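Local coordinates for protein Niban 2 (Homo sapiens, PDB 7CTP) that carries a PH domain and a largely helical body, may suppress apoptosis and may promote melanoma cell invasion, at residues V360-F364 and M440-V444; N372-I376 and L464-Q469; M388-L394 and V444-E448. All coordinates share one frame; numbering follows the deposited sequence.

Interaction 1. Residues V360-F364 and M440-V444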
loop_
_atom_site.group_PDB
_atom_site.type_symbol
_atom_site.label_atom_id
_atom_site.label_comp_id
_atom_site.label_asym_id
_atom_site.label_seq_id
_atom_site.Cartn_x
_atom_site.Cartn_y
_atom_site.Cartn_z
ATOM N N VAL A 360 -12.234 -14.123 -7.513
ATOM C CA VAL A 360 -11.457 -14.938 -6.580
ATOM C C VAL A 360 -12.226 -16.207 -6.220
ATOM O O VAL A 360 -11.675 -17.313 -6.218
ATOM C CB VAL A 360 -11.110 -14.127 -5.320
ATOM C CG1 VAL A 360 -10.564 -15.062 -4.228
ATOM C CG2 VAL A 360 -10.102 -13.036 -5.673
ATOM N N ARG A 361 -13.514 -16.054 -5.916
ATOM C CA ARG A 361 -14.366 -17.194 -5.594
ATOM C C ARG A 361 -14.401 -18.190 -6.747
ATOM O O ARG A 361 -14.260 -19.403 -6.546
ATOM C CB ARG A 361 -15.771 -16.693 -5.262
ATOM C CG ARG A 361 -16.709 -17.709 -4.588
ATOM C CD ARG A 361 -18.151 -17.223 -4.694
ATOM N NE ARG A 361 -19.053 -17.867 -3.743
ATOM C CZ ARG A 361 -19.705 -19.002 -3.980
ATOM N NH1 ARG A 361 -19.542 -19.627 -5.137
ATOM N NH2 ARG A 361 -20.519 -19.509 -3.060
ATOM N N ASP A 362 -14.563 -17.687 -7.971
ATOM C CA ASP A 362 -14.656 -18.572 -9.127
ATOM C C ASP A 362 -13.340 -19.295 -9.377
ATOM O O ASP A 362 -13.332 -20.482 -9.719
ATOM C CB ASP A 362 -15.084 -17.773 -10.358
ATOM C CG ASP A 362 -16.485 -17.205 -10.228
ATOM O OD1 ASP A 362 -17.195 -17.576 -9.262
ATOM O OD2 ASP A 362 -16.882 -16.387 -11.087
ATOM N N VAL A 363 -12.213 -18.596 -9.209
ATOM C CA VAL A 363 -10.918 -19.236 -9.405
ATOM C C VAL A 363 -10.685 -20.296 -8.336
ATOM O O VAL A 363 -10.164 -21.384 -8.616
ATOM C CB VAL A 363 -9.800 -18.175 -9.410
ATOM C CG1 VAL A 363 -8.435 -18.836 -9.278
ATOM C CG2 VAL A 363 -9.854 -17.356 -10.707
ATOM N N PHE A 364 -11.070 -19.990 -7.095
ATOM C CA PHE A 364 -10.940 -20.950 -6.003
ATOM C C PHE A 364 -11.767 -22.198 -6.285
ATOM O O PHE A 364 -11.276 -23.327 -6.171
ATOM C CB PHE A 364 -11.387 -20.291 -4.701
ATOM C CG PHE A 364 -11.490 -21.236 -3.540
ATOM C CD1 PHE A 364 -10.362 -21.868 -3.038
ATOM C CD2 PHE A 364 -12.717 -21.486 -2.949
ATOM C CE1 PHE A 364 -10.457 -22.740 -1.966
ATOM C CE2 PHE A 364 -12.820 -22.355 -1.876
ATOM C CZ PHE A 364 -11.692 -22.980 -1.386
ATOM N N MET A 440 -8.115 -14.957 -0.883
ATOM C CA MET A 440 -7.795 -16.211 -1.559
ATOM C C MET A 440 -6.907 -17.090 -0.687
ATOM O O MET A 440 -7.143 -18.299 -0.571
ATOM C CB MET A 440 -7.127 -15.940 -2.904
ATOM C CG MET A 440 -6.685 -17.199 -3.640
ATOM S SD MET A 440 -8.096 -18.182 -4.201
ATOM C CE MET A 440 -8.236 -17.562 -5.870
ATOM N N ASP A 441 -5.886 -16.500 -0.055
ATOM C CA ASP A 441 -5.020 -17.289 0.816
ATOM C C ASP A 441 -5.807 -17.865 1.983
ATOM O O ASP A 441 -5.602 -19.021 2.369
ATOM C CB ASP A 441 -3.855 -16.444 1.329
ATOM C CG ASP A 441 -2.743 -17.291 1.946
ATOM O OD1 ASP A 441 -2.295 -18.265 1.300
ATOM O OD2 ASP A 441 -2.301 -16.963 3.074
ATOM N N ASN A 442 -6.718 -17.078 2.549
ATOM C CA ASN A 442 -7.533 -17.595 3.645
ATOM C C ASN A 442 -8.416 -18.744 3.172
ATOM O O ASN A 442 -8.621 -19.720 3.902
ATOM C CB ASN A 442 -8.386 -16.483 4.251
ATOM C CG ASN A 442 -7.548 -15.399 4.925
ATOM O OD1 ASN A 442 -6.333 -15.547 5.096
ATOM N ND2 ASN A 442 -8.196 -14.308 5.308
ATOM N N ALA A 443 -8.935 -18.656 1.947
ATOM C CA ALA A 443 -9.814 -19.711 1.443
ATOM C C ALA A 443 -9.057 -21.021 1.276
ATOM O O ALA A 443 -9.544 -22.090 1.677
ATOM C CB ALA A 443 -10.467 -19.281 0.126
ATOM N N VAL A 444 -7.860 -20.971 0.686
ATOM C CA VAL A 444 -7.122 -22.212 0.468
ATOM C C VAL A 444 -6.557 -22.741 1.780
ATOM O O VAL A 444 -6.516 -23.957 1.996
ATOM C CB VAL A 444 -6.028 -22.028 -0.600
ATOM C CG1 VAL A 444 -6.668 -21.647 -1.935
ATOM C CG2 VAL A 444 -5.004 -21.011 -0.156
#
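V360-F364 and M440-V444, on helices 342-378 and 422-455, run in roughly the same direction, their short axes 10.6 Å apart at closest approach and crossing at -33°, with V360 and M440 nearest in the backbone. M440 carries the N-terminal half of the contact. Its CG lies anti to the backbone N (chi1 177°), and bends at the next two torsions swing the thioether across to the other helix. There the methyl CE meets V363 CG1 at 3.6 Å, the two side chains crossing at about a right angle, and reaches V360 O at 3.5 Å, a carbonyl already bonded by F364 N within its own helix. Nearer its root, M440 CB passes V360 CG1 at 3.8 Å as the two side chains slide by each other in opposite directions, while SD rests 3.9 Å from F364 CB. One turn on, the F364 ring lies across A443. The methyl CB of A443 stands 4.0 Å from the centroid of the F364 ring, only 8° off its normal, a CH-pi contact squarely over the face. V444 CG1 approaches the same ring obliquely, 3.9 Å from F364 CD1. The small alanine thus receives an aromatic ring laid flat, and a valine flanks it. Helix 464-511 adds a third wall: its L472 and V475 touch F364, and its Y479 touches V360. Such apolar packing, without a polar bond between the segments, is characteristic of the buried interior of an alpha-helical bundle, here in the helical body of this N-terminal portion of Niban 2, which also holds the PH domain.

Interaction 2. Residues N372-I376 and L464-Q469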
loop_
_atom_site.group_PDB
_atom_site.type_symbol
_atom_site.label_atom_id
_atom_site.label_comp_id
_atom_site.label_asym_id
_atom_site.label_seq_id
_atom_site.Cartn_x
_atom_site.Cartn_y
_atom_site.Cartn_z
ATOM N N ASN A 372 -10.378 -32.132 -7.374
ATOM C CA ASN A 372 -11.354 -33.202 -7.201
ATOM C C ASN A 372 -11.354 -34.145 -8.397
ATOM O O ASN A 372 -11.445 -35.368 -8.233
ATOM C CB ASN A 372 -12.739 -32.595 -6.995
ATOM C CG ASN A 372 -13.636 -33.465 -6.151
ATOM O OD1 ASN A 372 -13.171 -34.326 -5.405
ATOM N ND2 ASN A 372 -14.937 -33.238 -6.257
ATOM N N LEU A 373 -11.246 -33.590 -9.605
ATOM C CA LEU A 373 -11.157 -34.410 -10.808
ATOM C C LEU A 373 -9.939 -35.320 -10.767
ATOM O O LEU A 373 -9.987 -36.458 -11.250
ATOM C CB LEU A 373 -11.109 -33.517 -12.044
ATOM C CG LEU A 373 -11.006 -34.235 -13.387
ATOM C CD1 LEU A 373 -12.138 -33.785 -14.274
ATOM C CD2 LEU A 373 -9.652 -33.970 -14.042
ATOM N N ASN A 374 -8.834 -34.837 -10.200
ATOM C CA ASN A 374 -7.638 -35.666 -10.118
ATOM C C ASN A 374 -7.853 -36.845 -9.179
ATOM O O ASN A 374 -7.401 -37.962 -9.457
ATOM C CB ASN A 374 -6.445 -34.832 -9.664
ATOM C CG ASN A 374 -5.881 -33.970 -10.772
ATOM O OD1 ASN A 374 -6.236 -34.126 -11.941
ATOM N ND2 ASN A 374 -4.997 -33.049 -10.409
ATOM N N VAL A 375 -8.565 -36.628 -8.074
ATOM C CA VAL A 375 -8.813 -37.719 -7.135
ATOM C C VAL A 375 -9.673 -38.795 -7.785
ATOM O O VAL A 375 -9.415 -39.997 -7.636
ATOM C CB VAL A 375 -9.454 -37.175 -5.847
ATOM C CG1 VAL A 375 -9.999 -38.327 -5.005
ATOM C CG2 VAL A 375 -8.429 -36.367 -5.064
ATOM N N ILE A 376 -10.698 -38.380 -8.527
ATOM C CA ILE A 376 -11.547 -39.339 -9.222
ATOM C C ILE A 376 -10.738 -40.117 -10.254
ATOM O O ILE A 376 -10.916 -41.331 -10.418
ATOM C CB ILE A 376 -12.748 -38.611 -9.852
ATOM C CG1 ILE A 376 -13.719 -38.169 -8.750
ATOM C CG2 ILE A 376 -13.444 -39.493 -10.885
ATOM C CD1 ILE A 376 -14.956 -37.497 -9.253
ATOM N N LEU A 464 -14.255 -40.010 -1.454
ATOM C CA LEU A 464 -13.502 -38.814 -1.086
ATOM C C LEU A 464 -14.074 -37.571 -1.756
ATOM O O LEU A 464 -14.114 -36.494 -1.148
ATOM C CB LEU A 464 -12.021 -38.993 -1.438
ATOM C CG LEU A 464 -11.060 -37.827 -1.163
ATOM C CD1 LEU A 464 -11.335 -37.200 0.190
ATOM C CD2 LEU A 464 -9.607 -38.273 -1.257
ATOM N N CYS A 465 -14.539 -37.698 -3.002
ATOM C CA CYS A 465 -15.027 -36.523 -3.715
ATOM C C CYS A 465 -16.303 -35.965 -3.104
ATOM O O CYS A 465 -16.681 -34.833 -3.420
ATOM C CB CYS A 465 -15.245 -36.839 -5.197
ATOM S SG CYS A 465 -15.831 -38.500 -5.556
ATOM N N LYS A 466 -16.960 -36.718 -2.220
ATOM C CA LYS A 466 -18.109 -36.163 -1.515
ATOM C C LYS A 466 -17.682 -35.307 -0.331
ATOM O O LYS A 466 -18.300 -34.273 -0.055
ATOM C CB LYS A 466 -19.038 -37.274 -1.046
ATOM C CG LYS A 466 -20.161 -36.760 -0.166
ATOM C CD LYS A 466 -20.604 -37.816 0.803
ATOM C CE LYS A 466 -20.087 -37.597 2.208
ATOM N NZ LYS A 466 -21.082 -36.879 3.056
ATOM N N SER A 467 -16.642 -35.721 0.391
ATOM C CA SER A 467 -16.159 -34.896 1.490
ATOM C C SER A 467 -15.411 -33.676 0.964
ATOM O O SER A 467 -15.533 -32.579 1.519
ATOM C CB SER A 467 -15.295 -35.723 2.447
ATOM O OG SER A 467 -14.104 -36.182 1.828
ATOM N N ILE A 468 -14.657 -33.838 -0.129
ATOM C CA ILE A 468 -14.043 -32.675 -0.770
ATOM C C ILE A 468 -15.109 -31.649 -1.142
ATOM O O ILE A 468 -15.002 -30.465 -0.802
ATOM C CB ILE A 468 -13.216 -33.097 -1.998
ATOM C CG1 ILE A 468 -11.835 -33.604 -1.570
ATOM C CG2 ILE A 468 -13.055 -31.923 -2.956
ATOM C CD1 ILE A 468 -10.968 -34.065 -2.717
ATOM N N GLN A 469 -16.170 -32.096 -1.820
ATOM C CA GLN A 469 -17.210 -31.157 -2.227
ATOM C C GLN A 469 -17.968 -30.598 -1.028
ATOM O O GLN A 469 -18.454 -29.466 -1.087
ATOM C CB GLN A 469 -18.167 -31.809 -3.230
ATOM C CG GLN A 469 -17.630 -31.826 -4.667
ATOM C CD GLN A 469 -18.531 -32.564 -5.649
ATOM O OE1 GLN A 469 -18.131 -32.844 -6.783
ATOM N NE2 GLN A 469 -19.755 -32.872 -5.225
#
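N372 of helix 342-378 points its side chain into the first turns of helix 464-511, which runs antiparallel to it (169° between the short segments, axes 9.9 Å apart). Its CB starts beside I468, 4.1 Å from CG2 of that residue. The next atom, CG, set anti to the backbone N (chi1 -151°), moves along I468 as the two side chains slide past each other in opposite directions. Here the amide forks. OD1 settles between C465 and I468, 3.3 Å from C465 CB and 3.4 Å from I468 CG2, so the oxygen is lodged against carbon; it is buried there with no polar partner in the model. The other branch, ND2, turns to Q469, approaching OE1 of Q469 at 3.3 Å, but the angle is too poor for a hydrogen bond and the two amide planes stand 72° apart. ND2 also lies against the aliphatic part of Q469, with CG of Q469 at 3.4 Å. Apolar contacts flank the amide. One turn along, V375 CG1 meets L464 CD2 at 3.8 Å, the two side chains at about a right angle, and V375 CG2 faces I468 CD1 more loosely. I376 reaches across with CG1, 3.8 Å from C465 SG, near the exposed margin. On the other helix, S467 OG bonds back to L464 O, a carbonyl that also accepts from I468 N. The pairing thus joins the C-terminal part of helix 342-378 to the beginning of helix 464-511, while helix 422-455 packs alongside, L464 resting on its L455 and I468 on its L451.

Interaction 3. Residues M388-L394 and V444-E448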
loop_
_atom_site.group_PDB
_atom_site.type_symbol
_atom_site.label_atom_id
_atom_site.label_comp_id
_atom_site.label_asym_id
_atom_site.label_seq_id
_atom_site.Cartn_x
_atom_site.Cartn_y
_atom_site.Cartn_z
ATOM N N MET A 388 -2.533 -30.730 -2.818
ATOM C CA MET A 388 -2.720 -29.709 -1.792
ATOM C C MET A 388 -1.557 -28.729 -1.750
ATOM O O MET A 388 -1.752 -27.551 -1.425
ATOM C CB MET A 388 -2.900 -30.356 -0.415
ATOM C CG MET A 388 -4.214 -31.108 -0.234
ATOM S SD MET A 388 -5.681 -30.101 -0.517
ATOM C CE MET A 388 -5.282 -28.675 0.456
ATOM N N GLU A 389 -0.347 -29.197 -2.056
ATOM C CA GLU A 389 0.806 -28.306 -2.072
ATOM C C GLU A 389 0.660 -27.242 -3.153
ATOM O O GLU A 389 1.008 -26.074 -2.934
ATOM C CB GLU A 389 2.085 -29.117 -2.270
ATOM C CG GLU A 389 3.351 -28.376 -1.896
ATOM C CD GLU A 389 3.825 -27.456 -2.994
ATOM O OE1 GLU A 389 3.464 -27.690 -4.170
ATOM O OE2 GLU A 389 4.554 -26.494 -2.669
ATOM N N LYS A 390 0.138 -27.625 -4.320
ATOM C CA LYS A 390 -0.083 -26.653 -5.385
ATOM C C LYS A 390 -1.234 -25.717 -5.043
ATOM O O LYS A 390 -1.156 -24.507 -5.288
ATOM C CB LYS A 390 -0.341 -27.373 -6.711
ATOM C CG LYS A 390 0.936 -27.689 -7.494
ATOM C CD LYS A 390 0.715 -28.758 -8.563
ATOM C CE LYS A 390 0.371 -28.159 -9.924
ATOM N NZ LYS A 390 -0.862 -27.317 -9.909
ATOM N N LEU A 391 -2.314 -26.258 -4.468
ATOM C CA LEU A 391 -3.447 -25.416 -4.098
ATOM C C LEU A 391 -3.061 -24.430 -3.003
ATOM O O LEU A 391 -3.563 -23.299 -2.975
ATOM C CB LEU A 391 -4.627 -26.273 -3.641
ATOM C CG LEU A 391 -5.910 -25.487 -3.345
ATOM C CD1 LEU A 391 -6.570 -25.049 -4.646
ATOM C CD2 LEU A 391 -6.887 -26.281 -2.479
ATOM N N SER A 392 -2.170 -24.847 -2.093
ATOM C CA SER A 392 -1.781 -24.009 -0.961
ATOM C C SER A 392 -1.174 -22.689 -1.408
ATOM O O SER A 392 -1.192 -21.714 -0.645
ATOM C CB SER A 392 -0.789 -24.744 -0.052
ATOM O OG SER A 392 0.506 -24.825 -0.631
ATOM N N ARG A 393 -0.645 -22.633 -2.633
ATOM C CA ARG A 393 0.056 -21.462 -3.147
ATOM C C ARG A 393 -0.782 -20.635 -4.110
ATOM O O ARG A 393 -0.248 -19.704 -4.732
ATOM C CB ARG A 393 1.341 -21.896 -3.848
ATOM C CG ARG A 393 2.194 -22.790 -3.003
ATOM C CD ARG A 393 3.590 -22.934 -3.557
ATOM N NE ARG A 393 4.484 -23.361 -2.490
ATOM C CZ ARG A 393 5.303 -22.550 -1.834
ATOM N NH1 ARG A 393 5.371 -21.261 -2.157
ATOM N NH2 ARG A 393 6.063 -23.036 -0.864
ATOM N N LEU A 394 -2.074 -20.954 -4.243
ATOM C CA LEU A 394 -2.914 -20.338 -5.271
ATOM C C LEU A 394 -2.923 -18.815 -5.165
ATOM O O LEU A 394 -2.881 -18.114 -6.184
ATOM C CB LEU A 394 -4.335 -20.886 -5.173
ATOM C CG LEU A 394 -5.398 -20.302 -6.101
ATOM C CD1 LEU A 394 -4.961 -20.426 -7.553
ATOM C CD2 LEU A 394 -6.724 -21.006 -5.870
ATOM N N VAL A 444 -7.860 -20.971 0.686
ATOM C CA VAL A 444 -7.122 -22.212 0.468
ATOM C C VAL A 444 -6.557 -22.741 1.780
ATOM O O VAL A 444 -6.516 -23.957 1.996
ATOM C CB VAL A 444 -6.028 -22.028 -0.600
ATOM C CG1 VAL A 444 -6.668 -21.647 -1.935
ATOM C CG2 VAL A 444 -5.004 -21.011 -0.156
ATOM N N TYR A 445 -6.134 -21.852 2.688
ATOM C CA TYR A 445 -5.669 -22.320 3.995
ATOM C C TYR A 445 -6.799 -23.003 4.754
ATOM O O TYR A 445 -6.619 -24.083 5.333
ATOM C CB TYR A 445 -5.109 -21.160 4.818
ATOM C CG TYR A 445 -4.691 -21.583 6.216
ATOM C CD1 TYR A 445 -3.558 -22.365 6.415
ATOM C CD2 TYR A 445 -5.436 -21.216 7.328
ATOM C CE1 TYR A 445 -3.173 -22.762 7.680
ATOM C CE2 TYR A 445 -5.059 -21.611 8.603
ATOM C CZ TYR A 445 -3.927 -22.382 8.769
ATOM O OH TYR A 445 -3.538 -22.780 10.036
ATOM N N THR A 446 -7.974 -22.369 4.771
ATOM C CA THR A 446 -9.136 -22.963 5.423
ATOM C C THR A 446 -9.496 -24.300 4.785
ATOM O O THR A 446 -9.756 -25.287 5.488
ATOM C CB THR A 446 -10.322 -22.004 5.353
ATOM O OG1 THR A 446 -9.978 -20.767 5.991
ATOM C CG2 THR A 446 -11.530 -22.611 6.049
ATOM N N PHE A 447 -9.511 -24.350 3.449
ATOM C CA PHE A 447 -9.836 -25.595 2.759
ATOM C C PHE A 447 -8.879 -26.709 3.157
ATOM O O PHE A 447 -9.305 -27.832 3.449
ATOM C CB PHE A 447 -9.812 -25.409 1.239
ATOM C CG PHE A 447 -10.229 -26.646 0.482
ATOM C CD1 PHE A 447 -11.571 -26.989 0.382
ATOM C CD2 PHE A 447 -9.280 -27.481 -0.097
ATOM C CE1 PHE A 447 -11.962 -28.138 -0.295
ATOM C CE2 PHE A 447 -9.663 -28.626 -0.776
ATOM C CZ PHE A 447 -11.002 -28.953 -0.879
ATOM N N GLU A 448 -7.577 -26.413 3.171
ATOM C CA GLU A 448 -6.588 -27.424 3.535
ATOM C C GLU A 448 -6.805 -27.903 4.964
ATOM O O GLU A 448 -6.844 -29.111 5.233
ATOM C CB GLU A 448 -5.170 -26.873 3.374
ATOM C CG GLU A 448 -4.100 -27.871 3.819
ATOM C CD GLU A 448 -2.687 -27.419 3.517
ATOM O OE1 GLU A 448 -2.478 -26.214 3.257
ATOM O OE2 GLU A 448 -1.779 -28.278 3.550
#
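A Met-aromatic contact of M388 with F447 marks one end of the buried packing of helix 384-391 and the type I beta turn L391-L394 against helix 422-455, within the helical body. In M388, chi1 and chi2 (-57°) set SD at the edge of the F447 ring, 5.5 Å from its centroid and 77° off the normal; chi3 (-48°) then folds CE of M388 to within 3.4 Å of E448 CB. L391 CD2 comes obliquely to the same ring, 3.6 Å from F447 CD2, the two side chains crossing at about a right angle. One turn earlier in the helix, V444 packs against the turn, with CB 3.7 Å from L391 O and CG1 4.0 Å from L394 CD2. The turn is tied by L394 N to L391 O, and S392 OG bonds to E389 O. Outside the apolar seam, E389 OE2 takes R393 NE in a salt bridge and forms another with R67, tying helix 384-391 to the approximate start of the PH sequence region. V368 of helix 342-378 and L472 of helix 464-511 also touch F447. The E448 chain, extended beyond CG, reaches across from its helix toward S392, with OE1 4.0 Å from S392 CB.

All three contacts belong to one side of the chain, where helices 342-378, 422-455 and 464-511 pack together with the short helix 384-391. Interactions 1 and 3 are buried, lie about 9 Å apart between centres and share V444, whose CG1 touches both F364 and L394; M440 SD and L394 CD2 touch at 3.6 Å between them. Interaction 2 sits farther from the chain's centre and is partly exposed. It shares helix 342-378 with interaction 1, without direct touch, and meets interaction 3 through I468 O against F447. Aromatic and thioether packing characterises the two deeper contacts, whereas an asparagine amide occupies the outer one.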